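Long-range contacts in 5'-tyrosyl-DNA phosphodiesterase (Caenorhabditis elegans, PDB 4FVA), which belongs to the endonuclease/exonuclease/phosphatase family of the DNase I-like clan and binds a magnesium ion: residues F12-M17 against N251-A256; V40-D46 against L64-Y68. All coordinates share one frame. Residues are numbered along the deposited sequence.

Interaction 1 (F12-M17 against N251-A256); sequences FEVSVM and NATFFA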
loop_
_atom_site.group_PDB
_atom_site.type_symbol
_atom_site.label_atom_id
_atom_site.label_comp_id
_atom_site.label_asym_id
_atom_site.label_seq_id
_atom_site.Cartn_x
_atom_site.Cartn_y
_atom_site.Cartn_z
ATOM N N PHE A 12 5.549 -11.209 18.843
ATOM C CA PHE A 12 6.083 -10.378 17.765
ATOM C C PHE A 12 4.904 -9.850 16.965
ATOM O O PHE A 12 3.962 -10.592 16.668
ATOM C CB PHE A 12 7.028 -11.136 16.841
ATOM C CG PHE A 12 7.757 -10.244 15.871
ATOM C CD1 PHE A 12 7.104 -9.742 14.749
ATOM C CD2 PHE A 12 9.091 -9.916 16.069
ATOM C CE1 PHE A 12 7.764 -8.920 13.855
ATOM C CE2 PHE A 12 9.760 -9.097 15.175
ATOM C CZ PHE A 12 9.094 -8.597 14.066
ATOM N N GLU A 13 4.950 -8.573 16.619
ATOM C CA GLU A 13 3.825 -7.962 15.939
ATOM C C GLU A 13 4.326 -6.821 15.051
ATOM O O GLU A 13 5.237 -6.086 15.434
ATOM C CB GLU A 13 2.818 -7.502 16.996
ATOM C CG GLU A 13 1.622 -6.718 16.525
ATOM C CD GLU A 13 0.623 -6.540 17.656
ATOM O OE1 GLU A 13 0.788 -7.218 18.696
ATOM O OE2 GLU A 13 -0.330 -5.750 17.508
ATOM N N VAL A 14 3.783 -6.720 13.840
ATOM C CA VAL A 14 4.138 -5.627 12.934
ATOM C C VAL A 14 2.899 -5.183 12.158
ATOM O O VAL A 14 2.134 -6.025 11.671
ATOM C CB VAL A 14 5.282 -6.001 11.972
ATOM C CG1 VAL A 14 4.905 -7.218 11.151
ATOM C CG2 VAL A 14 5.597 -4.835 11.053
ATOM N N SER A 15 2.679 -3.870 12.080
ATOM C CA SER A 15 1.518 -3.334 11.367
ATOM C C SER A 15 1.916 -2.680 10.040
ATOM O O SER A 15 2.878 -1.902 9.969
ATOM C CB SER A 15 0.745 -2.336 12.237
ATOM O OG SER A 15 1.573 -1.253 12.611
ATOM N N VAL A 16 1.164 -2.990 8.990
ATOM C CA VAL A 16 1.443 -2.429 7.682
ATOM C C VAL A 16 0.191 -1.735 7.182
ATOM O O VAL A 16 -0.900 -2.323 7.167
ATOM C CB VAL A 16 1.863 -3.497 6.671
ATOM C CG1 VAL A 16 2.208 -2.831 5.321
ATOM C CG2 VAL A 16 3.051 -4.304 7.199
ATOM N N MET A 17 0.357 -0.476 6.796
ATOM C CA MET A 17 -0.733 0.345 6.289
ATOM C C MET A 17 -0.399 0.722 4.853
ATOM O O MET A 17 0.770 0.967 4.537
ATOM C CB MET A 17 -0.885 1.603 7.146
ATOM C CG MET A 17 -1.963 2.572 6.655
ATOM S SD MET A 17 -2.224 3.828 7.906
ATOM C CE MET A 17 -3.080 5.076 6.951
ATOM N N ASN A 251 -5.094 -1.297 6.717
ATOM C CA ASN A 251 -4.231 -1.363 7.881
ATOM C C ASN A 251 -4.191 -2.798 8.416
ATOM O O ASN A 251 -5.168 -3.285 8.982
ATOM C CB ASN A 251 -4.752 -0.394 8.945
ATOM C CG ASN A 251 -3.891 -0.386 10.198
ATOM O OD1 ASN A 251 -2.679 -0.529 10.126
ATOM N ND2 ASN A 251 -4.528 -0.252 11.357
ATOM N N ALA A 252 -3.083 -3.494 8.203
ATOM C CA ALA A 252 -3.013 -4.893 8.612
ATOM C C ALA A 252 -1.961 -5.094 9.688
ATOM O O ALA A 252 -0.807 -4.636 9.548
ATOM C CB ALA A 252 -2.732 -5.790 7.405
ATOM N N THR A 253 -2.340 -5.820 10.733
ATOM C CA THR A 253 -1.422 -6.122 11.831
ATOM C C THR A 253 -1.130 -7.612 11.834
ATOM O O THR A 253 -2.043 -8.437 11.990
ATOM C CB THR A 253 -2.005 -5.696 13.196
ATOM O OG1 THR A 253 -2.298 -4.293 13.187
ATOM C CG2 THR A 253 -1.022 -6.015 14.329
ATOM N N PHE A 254 0.146 -7.951 11.679
ATOM C CA PHE A 254 0.551 -9.341 11.569
ATOM C C PHE A 254 1.206 -9.788 12.872
ATOM O O PHE A 254 2.007 -9.055 13.468
ATOM C CB PHE A 254 1.503 -9.538 10.388
ATOM C CG PHE A 254 0.952 -9.042 9.067
ATOM C CD1 PHE A 254 1.031 -7.699 8.725
ATOM C CD2 PHE A 254 0.370 -9.920 8.160
ATOM C CE1 PHE A 254 0.538 -7.241 7.508
ATOM C CE2 PHE A 254 -0.131 -9.469 6.947
ATOM C CZ PHE A 254 -0.046 -8.126 6.622
ATOM N N PHE A 255 0.849 -10.987 13.322
ATOM C CA PHE A 255 1.383 -11.505 14.578
ATOM C C PHE A 255 1.404 -13.033 14.623
ATOM O O PHE A 255 0.855 -13.707 13.737
ATOM C CB PHE A 255 0.622 -10.926 15.782
ATOM C CG PHE A 255 -0.859 -11.215 15.776
ATOM C CD1 PHE A 255 -1.711 -10.529 14.927
ATOM C CD2 PHE A 255 -1.396 -12.179 16.618
ATOM C CE1 PHE A 255 -3.082 -10.791 14.922
ATOM C CE2 PHE A 255 -2.759 -12.452 16.613
ATOM C CZ PHE A 255 -3.603 -11.757 15.766
ATOM N N ALA A 256 2.029 -13.567 15.668
ATOM C CA ALA A 256 2.192 -15.006 15.815
ATOM C C ALA A 256 1.165 -15.565 16.790
ATOM O O ALA A 256 0.518 -16.570 16.505
ATOM C CB ALA A 256 3.608 -15.329 16.290
HETATM O O HOH W 1 -0.953 0.180 12.621
#

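Interaction 2 (V40-D46 against L64-Y68); sequences VKNVNPD and LQSLY. With EDO (1,2-ethanediol), chain H.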
loop_
_atom_site.group_PDB
_atom_site.type_symbol
_atom_site.label_atom_id
_atom_site.label_comp_id
_atom_site.label_asym_id
_atom_site.label_seq_id
_atom_site.Cartn_x
_atom_site.Cartn_y
_atom_site.Cartn_z
ATOM N N VAL A 40 -2.057 9.020 9.942
ATOM C CA VAL A 40 -0.868 8.185 10.108
ATOM C C VAL A 40 -0.348 8.237 11.556
ATOM O O VAL A 40 -0.086 7.208 12.163
ATOM C CB VAL A 40 0.277 8.602 9.132
ATOM C CG1 VAL A 40 1.586 7.861 9.470
ATOM C CG2 VAL A 40 -0.123 8.350 7.686
ATOM N N LYS A 41 -0.241 9.441 12.110
ATOM C CA LYS A 41 0.246 9.604 13.485
ATOM C C LYS A 41 -0.689 8.949 14.501
ATOM O O LYS A 41 -0.256 8.555 15.580
ATOM C CB LYS A 41 0.435 11.083 13.823
ATOM C CG LYS A 41 1.614 11.761 13.099
ATOM C CD LYS A 41 1.584 13.247 13.428
ATOM C CE LYS A 41 2.047 14.099 12.274
ATOM N NZ LYS A 41 2.148 15.530 12.708
ATOM N N ASN A 42 -1.980 8.879 14.181
ATOM C CA ASN A 42 -2.955 8.240 15.079
ATOM C C ASN A 42 -3.056 6.714 14.953
ATOM O O ASN A 42 -3.248 6.015 15.947
ATOM C CB ASN A 42 -4.327 8.897 14.949
ATOM C CG ASN A 42 -4.394 10.224 15.673
ATOM O OD1 ASN A 42 -4.707 10.279 16.880
ATOM N ND2 ASN A 42 -4.066 11.301 14.961
ATOM N N VAL A 43 -2.955 6.208 13.730
ATOM C CA VAL A 43 -2.926 4.768 13.509
ATOM C C VAL A 43 -1.547 4.249 13.882
ATOM O O VAL A 43 -1.418 3.125 14.347
ATOM C CB VAL A 43 -3.242 4.409 12.035
ATOM C CG1 VAL A 43 -3.081 2.913 11.813
ATOM C CG2 VAL A 43 -4.660 4.858 11.670
ATOM N N ASN A 44 -0.518 5.064 13.628
ATOM C CA ASN A 44 0.841 4.747 14.050
ATOM C C ASN A 44 1.339 3.394 13.555
ATOM O O ASN A 44 1.810 2.584 14.342
ATOM C CB ASN A 44 0.925 4.824 15.593
ATOM C CG ASN A 44 2.352 5.011 16.111
ATOM O OD1 ASN A 44 3.225 5.543 15.417
ATOM N ND2 ASN A 44 2.587 4.579 17.351
ATOM N N PRO A 45 1.253 3.150 12.237
ATOM C CA PRO A 45 1.684 1.862 11.682
ATOM C C PRO A 45 3.198 1.734 11.725
ATOM O O PRO A 45 3.872 2.779 11.696
ATOM C CB PRO A 45 1.209 1.945 10.226
ATOM C CG PRO A 45 1.249 3.435 9.914
ATOM C CD PRO A 45 0.844 4.111 11.190
ATOM N N ASP A 46 3.729 0.507 11.803
ATOM C CA ASP A 46 5.178 0.324 11.776
ATOM C C ASP A 46 5.716 0.593 10.389
ATOM O O ASP A 46 6.827 1.115 10.219
ATOM C CB ASP A 46 5.561 -1.099 12.185
ATOM C CG ASP A 46 5.144 -1.429 13.606
ATOM O OD1 ASP A 46 5.496 -0.655 14.520
ATOM O OD2 ASP A 46 4.462 -2.454 13.805
ATOM N N LEU A 64 6.808 13.674 8.223
ATOM C CA LEU A 64 6.758 12.403 8.960
ATOM C C LEU A 64 8.155 11.805 9.158
ATOM O O LEU A 64 8.315 10.827 9.897
ATOM C CB LEU A 64 5.839 11.392 8.257
ATOM C CG LEU A 64 4.343 11.705 8.253
ATOM C CD1 LEU A 64 3.589 10.769 7.317
ATOM C CD2 LEU A 64 3.792 11.602 9.680
ATOM N N GLN A 65 9.164 12.411 8.529
ATOM C CA GLN A 65 10.531 11.913 8.644
ATOM C C GLN A 65 11.062 12.029 10.070
ATOM O O GLN A 65 12.093 11.439 10.413
ATOM C CB GLN A 65 11.473 12.614 7.656
ATOM C CG GLN A 65 11.769 14.081 7.978
ATOM C CD GLN A 65 12.696 14.728 6.951
ATOM O OE1 GLN A 65 12.257 15.130 5.876
ATOM N NE2 GLN A 65 13.983 14.822 7.280
ATOM N N SER A 66 10.355 12.769 10.913
ATOM C CA SER A 66 10.757 12.835 12.314
ATOM C C SER A 66 10.417 11.513 13.001
ATOM O O SER A 66 10.947 11.210 14.069
ATOM C CB SER A 66 10.093 14.017 13.032
ATOM O OG SER A 66 8.697 13.836 13.161
ATOM N N LEU A 67 9.515 10.741 12.397
ATOM C CA LEU A 67 9.038 9.475 12.977
ATOM C C LEU A 67 9.444 8.236 12.158
ATOM O O LEU A 67 9.477 7.115 12.680
ATOM C CB LEU A 67 7.510 9.495 13.104
ATOM C CG LEU A 67 6.829 10.217 14.269
ATOM C CD1 LEU A 67 7.448 11.587 14.510
ATOM C CD2 LEU A 67 5.316 10.340 14.015
ATOM N N TYR A 68 9.706 8.448 10.869
ATOM C CA TYR A 68 9.954 7.376 9.915
ATOM C C TYR A 68 11.169 7.650 9.046
ATOM O O TYR A 68 11.527 8.812 8.834
ATOM C CB TYR A 68 8.744 7.225 8.968
ATOM C CG TYR A 68 7.463 6.775 9.628
ATOM C CD1 TYR A 68 7.199 5.423 9.802
ATOM C CD2 TYR A 68 6.497 7.692 10.035
ATOM C CE1 TYR A 68 6.018 4.995 10.383
ATOM C CE2 TYR A 68 5.306 7.266 10.626
ATOM C CZ TYR A 68 5.086 5.918 10.799
ATOM O OH TYR A 68 3.929 5.463 11.373
HETATM C C1 EDO H . 6.589 5.035 14.383
HETATM O O1 EDO H . 7.681 5.954 14.487
HETATM C C2 EDO H . 7.145 3.624 14.240
HETATM O O2 EDO H . 8.470 3.578 14.784
HETATM O O HOH W 2 3.238 7.462 13.542
#

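Interaction 1 (F12-M17 against N251-A256)
Four backbone hydrogen bonds join strands 13-17 and 251-255, which run antiparallel at 161° with their axes 4.5 Å apart. In the hydrogen-bonded pair Val-14/Phe-254, Val-14 N reaches Phe-254 O at 3.0 Å and Phe-254 N reaches Val-14 O at 2.8 Å; in Val-16/Ala-252, Val-16 N to Ala-252 O is 2.6 Å and Ala-252 N to Val-16 O is 2.7 Å. CA-H...O contacts supplement them, the shortest being Ser-15 CA to Ala-252 O at 3.2 Å.

Apolar contact belongs to the face bearing Val-14, Val-16, Ala-252 and Phe-254. Val-16 CG2 meets Phe-254 CE1 at 3.9 Å, and Val-14 CG1 meets Phe-254 CB at 4.2 Å. Beta-branched valines suit extended backbone, the large Phe-254 ring fills space, and this face packs on Phe-161 of strand 159-163 in the second sheet.

The opposite face is mixed: Glu-13, Ser-15, Thr-253 and Asn-251 share it with Met-17 and Phe-255. Water 1 lies 2.9 Å from Ser-15 OG and donates to Asn-251 OD1 at 3.1 Å, two polar groups suited to holding it.

The chemistry thus implies a two-faced pair in the beta sandwich: an apolar side buried between the sheets, and a mixed one that holds a water.

Interaction 2 (V40-D46 against L64-Y68)
A beta-alpha-beta crossover of the DNase I-like fold connects the parallel strands 13-20 and 47-53 through helix 29-43, and this contact lies where that helix ends and the chain returns to the sheet. The partner of 40-46 is 64-68, a 3-10 segment (64-66) and the residues leading on toward edge strand 68-72.

The helix closes with Asn-44 N bonded to Val-40 O at 2.6 Å; Asn-44 then takes positive phi (55°), a conformation asparagine tolerates better than most residues. Pro-45 follows in an extended conformation, without the backbone N-H another helical turn would use. Leu-64 O accepts from Leu-67 N (2.8 Å) and Tyr-68 N (2.9 Å), shaping the turn that sends Tyr-68 toward the helix end.

Apolar side chains fill the space between. Val-40 CG1 lies 4.1 Å from Leu-64 CD1 and 3.9 Å from Tyr-68 CE2. At the exposed border the aliphatic part of Lys-41 does the same, its CG 4.1 Å from Leu-67 CD2 and its CE 4.0 Å from Leu-64 CD2.

1,2-Ethanediol, probably from the crystallisation liquor, donates through O1 to Leu-67 O at 2.8 Å. Tyrosine suits the centre because its ring packs while its hydroxyl can both give and accept. Water 2 donates to Tyr-68 OH at 3.0 Å and to Asn-44 OD1 at 2.7 Å, and Tyr-68 OH in turn donates to Pro-45 O at 2.7 Å.

In the fold
Interaction 2 is nested inside the chain loop that interaction 1 closes, and their centres lie about 14 Å apart. Interaction 1 pairs the central strand 13-20 of the six-stranded sheet with 249-255, one in from the edge strand 226-232; interaction 2 lies toward the other edge, at strand 68-72. They meet at 45-46: Asp-46 OD2 probably accepts a hydrogen bond from Ser-15 N at 2.9 Å, and Ser-15 OG packs 3.3 Å from Pro-45 CA. Asn-251 ND2 also lies 3.5 Å from Val-43 CG1, at the end of the helix. The magnesium ligands Asp-22 and Glu-52 belong to the same framework: strand 13-20 leads toward Asp-22, and strand 47-53, which follows Asp-46, carries Glu-52.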